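Local coordinates for m3DLH protein (Halieaceae bacterium, PDB 7JKA) that is an alpha/beta-hydrolase-fold enzyme that probably hydrolyses dienelactones and may also act on phosphotriesters, at residues G44-F48 and A111-L115; L126-C132 and A150-A156; V173-A179 and D202-Y208. All coordinates share one frame; numbering follows the deposited sequence.

Interaction 1: residues G44-F48 and A111-L115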
# COMPACT_ATOMS: atom_id res chain seq x y z
N GLY A 44 2.26 -2.81 -13.15
CA GLY A 44 1.74 -3.59 -12.05
C GLY A 44 1.73 -2.76 -10.78
O GLY A 44 2.67 -1.99 -10.51
N VAL A 45 0.69 -2.94 -9.98
CA VAL A 45 0.57 -2.25 -8.70
C VAL A 45 0.24 -3.28 -7.64
O VAL A 45 -0.76 -4.00 -7.77
CB VAL A 45 -0.50 -1.13 -8.73
CG1 VAL A 45 -0.52 -0.37 -7.38
CG2 VAL A 45 -0.27 -0.16 -9.89
N VAL A 46 1.08 -3.38 -6.60
CA VAL A 46 0.69 -4.13 -5.41
C VAL A 46 -0.18 -3.23 -4.55
O VAL A 46 0.12 -2.04 -4.35
CB VAL A 46 1.90 -4.62 -4.61
CG1 VAL A 46 1.42 -5.43 -3.39
CG2 VAL A 46 2.81 -5.42 -5.46
N VAL A 47 -1.26 -3.79 -4.04
CA VAL A 47 -2.17 -3.06 -3.16
C VAL A 47 -2.14 -3.74 -1.79
O VAL A 47 -2.64 -4.86 -1.62
CB VAL A 47 -3.60 -3.05 -3.71
CG1 VAL A 47 -4.54 -2.26 -2.81
CG2 VAL A 47 -3.65 -2.49 -5.18
N PHE A 48 -1.58 -3.04 -0.79
CA PHE A 48 -1.59 -3.58 0.56
C PHE A 48 -2.78 -3.04 1.32
O PHE A 48 -3.01 -1.81 1.34
CB PHE A 48 -0.30 -3.25 1.29
CG PHE A 48 0.91 -3.95 0.72
CD1 PHE A 48 1.08 -5.32 0.91
CD2 PHE A 48 1.84 -3.25 -0.04
CE1 PHE A 48 2.19 -5.97 0.37
CE2 PHE A 48 2.95 -3.89 -0.59
CZ PHE A 48 3.12 -5.24 -0.40
N ALA A 111 4.42 -10.65 -2.21
CA ALA A 111 3.35 -10.08 -3.03
C ALA A 111 3.91 -9.42 -4.28
O ALA A 111 3.40 -9.63 -5.38
CB ALA A 111 2.51 -9.10 -2.20
N LEU A 112 5.01 -8.66 -4.16
CA LEU A 112 5.57 -8.02 -5.36
C LEU A 112 6.07 -9.06 -6.35
O LEU A 112 5.83 -8.95 -7.57
CB LEU A 112 6.73 -7.09 -4.96
CG LEU A 112 7.37 -6.32 -6.12
CD1 LEU A 112 6.34 -5.47 -6.85
CD2 LEU A 112 8.52 -5.47 -5.61
N ASP A 113 6.79 -10.08 -5.86
CA ASP A 113 7.29 -11.12 -6.75
C ASP A 113 6.15 -11.82 -7.47
O ASP A 113 6.24 -12.12 -8.68
CB ASP A 113 8.10 -12.13 -5.96
CG ASP A 113 9.45 -11.61 -5.53
OD1 ASP A 113 9.89 -10.54 -5.99
OD2 ASP A 113 10.06 -12.31 -4.68
N THR A 114 5.07 -12.08 -6.75
CA THR A 114 3.92 -12.73 -7.37
C THR A 114 3.29 -11.84 -8.44
O THR A 114 2.89 -12.33 -9.50
CB THR A 114 2.92 -13.12 -6.29
OG1 THR A 114 3.64 -13.89 -5.32
CG2 THR A 114 1.86 -13.96 -6.88
N LEU A 115 3.19 -10.54 -8.17
CA LEU A 115 2.70 -9.63 -9.19
C LEU A 115 3.57 -9.70 -10.44
O LEU A 115 3.07 -9.81 -11.57
CB LEU A 115 2.67 -8.21 -8.62
CG LEU A 115 2.35 -7.12 -9.62
CD1 LEU A 115 0.89 -7.24 -9.98
CD2 LEU A 115 2.69 -5.76 -8.95
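L115 drives one methyl, CD2, into strand 44-48, where it meets both side chain and main chain. The leucine extends with CG anti to its own N (chi1 172°), which takes CD2 over the peptide joining G44 to V45, 3.6 Å from V45 N. The absence of a side chain on G44 probably helps: a beta carbon there would point at the helix and lie close to the methyl. In the conformer of V46 described here, one of two, CG2 lies 3.5 Å from L115 CD2 and 3.8 Å from L112 CD1, so in this conformer CG2 touches both leucines while CG1 turns to A111. Toward F48 the fit slackens: A111 CB is 4.0 Å from V46 CG1 and 4.1 Å from F48 CE1, and the phenyl ring also touches T137, A138 and L141 of helix 133-143. D113, on the exposed side of the helix, turns away from the strand. Strand and helix run roughly antiparallel, their axes 8.6 Å apart at an angle of 147°. No hydrogen bond crosses this buried interface, so helix 101-116 is held to the sheet here by the shape and hydrophobicity of methyl groups rather than by directional bonds.

Interaction 2: residues L126-C132 and A150-A156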
# COMPACT_ATOMS: atom_id res chain seq x y z
N LEU A 126 6.46 -0.71 -12.05
CA LEU A 126 5.85 -1.29 -10.87
C LEU A 126 5.61 -0.22 -9.81
O LEU A 126 6.42 0.70 -9.64
CB LEU A 126 6.73 -2.40 -10.27
CG LEU A 126 7.05 -3.55 -11.21
CD1 LEU A 126 8.06 -4.48 -10.60
CD2 LEU A 126 5.78 -4.34 -11.54
N ALA A 127 4.51 -0.37 -9.09
CA ALA A 127 4.24 0.50 -7.95
C ALA A 127 3.68 -0.32 -6.80
O ALA A 127 3.20 -1.44 -6.98
CB ALA A 127 3.27 1.62 -8.31
N ALA A 128 3.72 0.28 -5.61
CA ALA A 128 3.02 -0.27 -4.47
C ALA A 128 2.21 0.83 -3.81
O ALA A 128 2.72 1.94 -3.63
CB ALA A 128 3.99 -0.87 -3.43
N ILE A 129 0.99 0.52 -3.44
CA ILE A 129 0.18 1.42 -2.63
C ILE A 129 -0.30 0.66 -1.40
O ILE A 129 -0.29 -0.58 -1.35
CB ILE A 129 -1.01 2.01 -3.39
CG1 ILE A 129 -2.13 0.98 -3.65
CG2 ILE A 129 -0.54 2.68 -4.68
CD1 ILE A 129 -3.42 1.66 -4.23
N GLY A 130 -0.72 1.41 -0.40
CA GLY A 130 -1.23 0.78 0.80
C GLY A 130 -2.05 1.74 1.61
O GLY A 130 -1.85 2.97 1.57
N PHE A 131 -2.98 1.18 2.37
CA PHE A 131 -3.94 1.90 3.18
C PHE A 131 -3.66 1.56 4.63
O PHE A 131 -3.56 0.39 4.97
CB PHE A 131 -5.36 1.50 2.76
CG PHE A 131 -5.64 1.78 1.33
CD1 PHE A 131 -5.26 0.90 0.34
CD2 PHE A 131 -6.18 3.01 0.98
CE1 PHE A 131 -5.47 1.20 -1.00
CE2 PHE A 131 -6.40 3.34 -0.36
CZ PHE A 131 -6.03 2.43 -1.35
N CYS A 132 -3.50 2.58 5.47
CA CYS A 132 -3.20 2.39 6.91
C CYS A 132 -1.97 1.51 7.04
O CYS A 132 -0.93 1.81 6.43
CB CYS A 132 -4.39 1.84 7.64
SG CYS A 132 -5.65 2.90 7.52
N ALA A 150 7.28 3.65 -7.90
CA ALA A 150 6.44 4.60 -7.17
C ALA A 150 5.82 3.89 -5.99
O ALA A 150 5.51 2.70 -6.05
CB ALA A 150 5.33 5.17 -8.06
N ILE A 151 5.67 4.63 -4.89
CA ILE A 151 5.03 4.15 -3.69
C ILE A 151 4.10 5.24 -3.22
O ILE A 151 4.52 6.40 -3.11
CB ILE A 151 6.05 3.83 -2.57
CG1 ILE A 151 7.10 2.82 -3.05
CG2 ILE A 151 5.35 3.32 -1.35
CD1 ILE A 151 8.35 3.49 -3.52
N VAL A 152 2.84 4.90 -2.94
CA VAL A 152 1.86 5.87 -2.47
C VAL A 152 1.18 5.30 -1.25
O VAL A 152 0.70 4.16 -1.29
CB VAL A 152 0.81 6.22 -3.54
CG1 VAL A 152 -0.10 7.36 -3.01
CG2 VAL A 152 1.50 6.66 -4.83
N THR A 153 1.13 6.07 -0.17
CA THR A 153 0.45 5.63 1.04
C THR A 153 -0.78 6.49 1.32
O THR A 153 -0.80 7.69 1.01
CB THR A 153 1.37 5.66 2.27
OG1 THR A 153 1.70 7.01 2.64
CG2 THR A 153 2.65 4.94 1.96
N PHE A 154 -1.80 5.87 1.89
CA PHE A 154 -3.03 6.58 2.25
C PHE A 154 -3.28 6.36 3.73
O PHE A 154 -3.40 5.21 4.18
CB PHE A 154 -4.22 6.07 1.44
CG PHE A 154 -4.07 6.23 -0.05
CD1 PHE A 154 -3.52 5.21 -0.83
CD2 PHE A 154 -4.54 7.37 -0.68
CE1 PHE A 154 -3.39 5.34 -2.20
CE2 PHE A 154 -4.41 7.53 -2.07
CZ PHE A 154 -3.84 6.49 -2.83
N HIS A 155 -3.35 7.46 4.48
CA HIS A 155 -3.57 7.44 5.94
C HIS A 155 -2.80 6.32 6.63
O HIS A 155 -3.35 5.52 7.39
CB HIS A 155 -5.07 7.40 6.30
CG HIS A 155 -5.90 6.41 5.53
ND1 HIS A 155 -6.03 5.09 5.90
CD2 HIS A 155 -6.67 6.57 4.43
CE1 HIS A 155 -6.82 4.47 5.04
NE2 HIS A 155 -7.22 5.34 4.13
N ALA A 156 -1.49 6.30 6.38
CA ALA A 156 -0.60 5.25 6.89
C ALA A 156 0.13 5.68 8.15
O ALA A 156 0.68 6.77 8.23
CB ALA A 156 0.44 4.87 5.83
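C132 and F154 meet where a beta-alpha-beta unit passes through what appears to be a nucleophile elbow: strand 126-131 runs into C132, helix 133-143 crosses back, and strand 150-154 runs parallel to the first. The strained backbone of C132 (phi 54°, psi -126°) and the glycine before the strand's end, G130, fit that motif, as in other dienelactone hydrolases. In the conformer described, one of two, SG lies at the edge of the H155 ring, near its plane; its very short approach to ND1 is doubtful. Just behind, the rings of F131 and F154 lie side by side and nearly parallel but slid apart, barely overlapping, with F131 CE2 3.5 Å from F154 CD1. On the same face of the sheet I129 CG2 packs 4.0 Å from V152 CB. Beneath these side chains runs a parallel ladder, A128 N to A150 O and V152 N to A128 O both 3.0 Å; F154 N to G130 O, at 2.9 Å, continues it beside the turn. G130 N reaches V152 O by a longer, more bent bond of 3.2 Å. Further out, T216 OG1 hydrogen-bonds H155 NE2 and F215 meets the imidazole edge-to-face, while H57 meets F131 likewise. The ladder ends at C132 N, which bonds F154 O at 2.9 Å, almost in line with the carbonyl and with an N-H...O angle of 166°.

Interaction 3: residues V173-A179 and D202-Y208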
# COMPACT_ATOMS: atom_id res chain seq x y z
N VAL A 173 8.15 8.62 -3.94
CA VAL A 173 7.33 8.37 -2.76
C VAL A 173 6.32 9.49 -2.63
O VAL A 173 6.68 10.66 -2.76
CB VAL A 173 8.19 8.29 -1.48
CG1 VAL A 173 7.27 8.18 -0.26
CG2 VAL A 173 9.13 7.11 -1.53
N LEU A 174 5.05 9.13 -2.42
CA LEU A 174 3.99 10.10 -2.11
C LEU A 174 3.22 9.61 -0.90
O LEU A 174 2.64 8.52 -0.93
CB LEU A 174 3.04 10.27 -3.30
CG LEU A 174 1.76 11.06 -2.99
CD1 LEU A 174 2.06 12.52 -2.65
CD2 LEU A 174 0.87 11.00 -4.19
N VAL A 175 3.23 10.40 0.18
CA VAL A 175 2.48 10.11 1.40
C VAL A 175 1.24 10.99 1.41
O VAL A 175 1.36 12.22 1.42
CB VAL A 175 3.32 10.37 2.66
CG1 VAL A 175 2.45 10.25 3.91
CG2 VAL A 175 4.47 9.36 2.73
N CYS A 176 0.05 10.38 1.41
CA CYS A 176 -1.21 11.10 1.54
C CYS A 176 -1.71 10.93 2.96
O CYS A 176 -2.18 9.85 3.36
CB CYS A 176 -2.26 10.60 0.54
SG CYS A 176 -1.71 10.70 -1.19
N HIS A 177 -1.65 12.01 3.73
CA HIS A 177 -1.80 11.99 5.18
C HIS A 177 -3.00 12.84 5.59
O HIS A 177 -3.12 13.99 5.15
CB HIS A 177 -0.52 12.54 5.81
CG HIS A 177 -0.59 12.72 7.29
ND1 HIS A 177 -0.68 11.66 8.17
CD2 HIS A 177 -0.55 13.84 8.06
CE1 HIS A 177 -0.71 12.12 9.41
NE2 HIS A 177 -0.63 13.44 9.37
N GLY A 178 -3.86 12.30 6.45
CA GLY A 178 -4.93 13.06 7.03
C GLY A 178 -4.41 13.91 8.17
O GLY A 178 -3.84 13.38 9.13
N ALA A 179 -4.54 15.23 8.07
CA ALA A 179 -3.95 16.09 9.07
C ALA A 179 -4.60 15.93 10.44
O ALA A 179 -3.97 16.27 11.46
CB ALA A 179 -4.03 17.55 8.60
N ASP A 202 13.14 11.11 -4.05
CA ASP A 202 12.09 11.91 -4.68
C ASP A 202 10.81 11.63 -3.91
O ASP A 202 10.09 10.69 -4.21
CB ASP A 202 11.92 11.54 -6.14
CG ASP A 202 10.86 12.37 -6.84
OD1 ASP A 202 10.13 13.13 -6.16
OD2 ASP A 202 10.77 12.24 -8.06
N TRP A 203 10.54 12.46 -2.91
CA TRP A 203 9.44 12.27 -1.98
C TRP A 203 8.53 13.49 -1.97
O TRP A 203 8.95 14.63 -2.23
CB TRP A 203 9.95 11.97 -0.54
CG TRP A 203 10.67 13.11 0.14
CD1 TRP A 203 11.98 13.45 0.02
CD2 TRP A 203 10.11 14.03 1.09
NE1 TRP A 203 12.27 14.54 0.82
CE2 TRP A 203 11.14 14.89 1.51
CE3 TRP A 203 8.82 14.18 1.65
CZ2 TRP A 203 10.93 15.94 2.42
CZ3 TRP A 203 8.62 15.22 2.58
CH2 TRP A 203 9.67 16.07 2.97
N GLN A 204 7.26 13.20 -1.68
CA GLN A 204 6.22 14.22 -1.51
C GLN A 204 5.37 13.79 -0.34
O GLN A 204 5.13 12.59 -0.14
CB GLN A 204 5.32 14.35 -2.74
CG GLN A 204 6.02 14.70 -4.03
CD GLN A 204 5.06 14.64 -5.20
OE1 GLN A 204 4.13 15.45 -5.30
NE2 GLN A 204 5.24 13.63 -6.05
N PHE A 205 4.93 14.76 0.46
CA PHE A 205 4.13 14.44 1.64
C PHE A 205 3.04 15.49 1.71
O PHE A 205 3.35 16.68 1.83
CB PHE A 205 5.02 14.45 2.88
CG PHE A 205 4.36 13.94 4.15
CD1 PHE A 205 3.27 14.60 4.70
CD2 PHE A 205 4.88 12.84 4.81
CE1 PHE A 205 2.69 14.15 5.88
CE2 PHE A 205 4.30 12.39 5.99
CZ PHE A 205 3.19 13.03 6.50
N THR A 206 1.78 15.08 1.57
CA THR A 206 0.65 16.00 1.57
C THR A 206 -0.18 15.82 2.83
O THR A 206 -0.63 14.72 3.14
CB THR A 206 -0.21 15.83 0.32
OG1 THR A 206 0.59 16.13 -0.84
CG2 THR A 206 -1.44 16.75 0.36
N PHE A 207 -0.35 16.92 3.56
CA PHE A 207 -1.30 17.04 4.66
C PHE A 207 -2.65 17.43 4.07
O PHE A 207 -2.79 18.51 3.49
CB PHE A 207 -0.86 18.11 5.66
CG PHE A 207 0.33 17.74 6.51
CD1 PHE A 207 1.61 17.72 5.98
CD2 PHE A 207 0.16 17.48 7.86
CE1 PHE A 207 2.71 17.41 6.78
CE2 PHE A 207 1.26 17.17 8.68
CZ PHE A 207 2.53 17.12 8.13
N TYR A 208 -3.64 16.55 4.20
CA TYR A 208 -5.02 16.84 3.79
C TYR A 208 -5.79 17.30 5.02
O TYR A 208 -6.12 16.49 5.90
CB TYR A 208 -5.66 15.62 3.14
CG TYR A 208 -5.07 15.30 1.80
CD1 TYR A 208 -5.48 16.00 0.66
CD2 TYR A 208 -4.12 14.29 1.65
CE1 TYR A 208 -4.93 15.69 -0.59
CE2 TYR A 208 -3.59 13.99 0.41
CZ TYR A 208 -4.01 14.69 -0.71
OH TYR A 208 -3.48 14.40 -1.96
O HOH W 1 7.50 11.88 -5.30
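A second beta-alpha-beta unit, strand 172-178, helix 186-198 and strand 203-208, forms one edge of the sheet with a parallel pair carrying an aromatic cluster of H177, F205 and F207. V175 CG1, anti to the backbone N (chi1 172°), sits over one face of the F205 ring, 3.8 Å from its centroid, in a CH-pi contact. F205 CE1 also meets H177 CB at 3.6 Å. With an alanine here in place of the phenylalanine, V175 CG1 would probably lose its aromatic face and a gap would open beside H177 CB. The imidazole turns its edge to the face of F207 in an offset T-shaped pair, planes at 86°, with CD2 of H177 3.7 Å from CD2 of F207. On the other face of the sheet C176 CB abuts the Y208 ring edge, 3.6 Å from CE2. Seven main-chain hydrogen bonds join the segments, T206 N to V175 O being nearly straight at 2.9 Å. Near D202 a water accepts from Q204 NE2 and lies within hydrogen-bonding distance of V173 O and D202 OD1. Helix 186-198 packs on V175 and F205, helix 232-250 on L174 and C176: a parallel part of the sheet layered between helices, the three-layer build of the alpha/beta-hydrolase fold.

Overall arrangement
All three interactions reach one sheet and follow one another along the chain. Interaction 2 is the middle one, its centre about 11 Å from that of interaction 1 and about 10 Å from that of interaction 3. Probable hydrogen bonds join it to both neighbours: F48 N meets I129 O at 2.8 Å, and T153 O meets C176 N at 2.8 Å. Interactions 1 and 3 flank the chain's centre on opposite sides, about 21 Å apart between centres and about 11 Å between nearest atoms. The probable nucleophile elbow belongs to interaction 2; F48 of interaction 1 packs on its helix, whereas C176 of interaction 3 abuts F154 from the other neighbouring strand.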